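Local structure of regulatory protein RecX (Lactobacillus salivarius, 3E3V) at residues A[20-23]-A[24-28]. The protein probably modulates the activity of the recombinase RecA; this chain is the part holding its three three-helix domains. Residues are numbered along the deposited sequence; the frame is centred on the assembly and turned at random.
Sequences GYNA and ALNYL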
# COMPACT_ATOMS: atom_id res chain seq x y z
N GLY A 20 -20.99 -19.25 -3.94
CA GLY A 20 -19.86 -18.61 -3.31
C GLY A 20 -18.62 -18.62 -4.18
O GLY A 20 -17.94 -17.60 -4.30
N TYR A 21 -18.33 -19.76 -4.80
CA TYR A 21 -17.17 -19.88 -5.68
C TYR A 21 -17.33 -19.02 -6.93
O TYR A 21 -16.36 -18.49 -7.45
CB TYR A 21 -16.94 -21.33 -6.11
CG TYR A 21 -16.12 -22.15 -5.13
CD1 TYR A 21 -14.83 -21.77 -4.80
CD2 TYR A 21 -16.64 -23.31 -4.54
CE1 TYR A 21 -14.07 -22.51 -3.91
CE2 TYR A 21 -15.89 -24.06 -3.65
CZ TYR A 21 -14.60 -23.66 -3.34
OH TYR A 21 -13.83 -24.40 -2.47
N ASN A 22 -18.57 -18.91 -7.41
CA ASN A 22 -18.85 -18.12 -8.60
C ASN A 22 -18.63 -16.63 -8.38
O ASN A 22 -17.98 -15.96 -9.19
CB ASN A 22 -20.28 -18.38 -9.08
CG ASN A 22 -20.67 -17.54 -10.28
OD1 ASN A 22 -21.48 -16.61 -10.17
ND2 ASN A 22 -20.09 -17.85 -11.44
N ALA A 23 -19.16 -16.10 -7.29
CA ALA A 23 -19.00 -14.68 -6.99
C ALA A 23 -17.53 -14.34 -6.75
O ALA A 23 -17.06 -13.25 -7.11
CB ALA A 23 -19.84 -14.31 -5.77
N ALA A 24 -16.80 -15.28 -6.15
CA ALA A 24 -15.39 -15.08 -5.85
C ALA A 24 -14.57 -14.89 -7.11
O ALA A 24 -13.76 -13.97 -7.20
CB ALA A 24 -14.85 -16.25 -5.04
N LEU A 25 -14.77 -15.77 -8.10
CA LEU A 25 -14.01 -15.65 -9.34
C LEU A 25 -14.41 -14.45 -10.20
O LEU A 25 -13.63 -14.00 -11.03
CB LEU A 25 -14.07 -16.94 -10.15
CG LEU A 25 -12.96 -17.91 -9.69
CD1 LEU A 25 -13.42 -18.66 -8.44
CD2 LEU A 25 -12.61 -18.86 -10.81
N ASN A 26 -15.62 -13.94 -10.00
CA ASN A 26 -16.07 -12.76 -10.75
C ASN A 26 -15.28 -11.58 -10.20
O ASN A 26 -14.64 -10.82 -10.94
CB ASN A 26 -17.56 -12.50 -10.53
CG ASN A 26 -18.45 -13.45 -11.32
OD1 ASN A 26 -19.68 -13.41 -11.18
ND2 ASN A 26 -17.85 -14.29 -12.14
N TYR A 27 -15.34 -11.46 -8.88
CA TYR A 27 -14.69 -10.42 -8.09
C TYR A 27 -13.15 -10.39 -8.25
O TYR A 27 -12.53 -9.33 -8.10
CB TYR A 27 -15.08 -10.66 -6.62
CG TYR A 27 -14.69 -9.62 -5.60
CD1 TYR A 27 -15.01 -8.27 -5.78
CD2 TYR A 27 -14.08 -10.00 -4.40
CE1 TYR A 27 -14.73 -7.33 -4.79
CE2 TYR A 27 -13.80 -9.07 -3.41
CZ TYR A 27 -14.13 -7.73 -3.61
OH TYR A 27 -13.86 -6.81 -2.62
N LEU A 28 -12.56 -11.53 -8.57
CA LEU A 28 -11.11 -11.63 -8.74
C LEU A 28 -10.60 -11.52 -10.18
O LEU A 28 -9.47 -11.08 -10.41
CB LEU A 28 -10.59 -12.94 -8.15
CG LEU A 28 -10.67 -13.20 -6.65
CD1 LEU A 28 -10.41 -14.67 -6.39
CD2 LEU A 28 -9.65 -12.34 -5.91
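The carbonyl oxygens of Gly20 to Ala23 accept hydrogen bonds from the amides of Ala24 to Tyr27, in order, so residues 20-23 and 24-28 form one continuous piece of alpha-helix with i to i+4 bonds. The bond from Tyr27 N to Ala23 O is short and nearly straight, 3.0 Å with an N-H...O angle of 169°. Asn26 N reaches Asn22 O at 3.2 Å and also makes a weak bond to Ala23 O.

Asn22 and Asn26 stand one turn apart on an exposed side of the helix. Their amides are turned 77° against each other, and OD1 of Asn22 lies 3.8 Å from OD1 of Asn26. As modelled, both oxygens are acceptors, so this approach is not a hydrogen bond. The two side chains leave the backbone differently. In Asn22, CG is anti to the backbone N (chi1 177°); in Asn26, it is anti to the carbonyl carbon (chi1 -77°). This second torsion leaves the Asn26 amide beside the preceding turn, with CG of Asn26 3.3 Å from Asn22 O.

The segment belongs to helix 14-29, in the first of the three-helix domains of RecX, which fall in the helix-turn-helix clan. Ala24 is buried, and its side chain meets Leu59 of helix 49-61. Tyr21 touches Ile55 and Lys58 of that same helix.

Leu25 also touches Leu59. Its CD1 is modelled very close to Tyr21 O, and the placement of this methyl is doubtful. Further on, CB of Tyr27 sits 3.3 Å from Ala23 O. The Tyr27 side chain leads away from that turn and touches Val38 of helix 35-39, and its hydroxyl makes a weak hydrogen bond with Glu37 O.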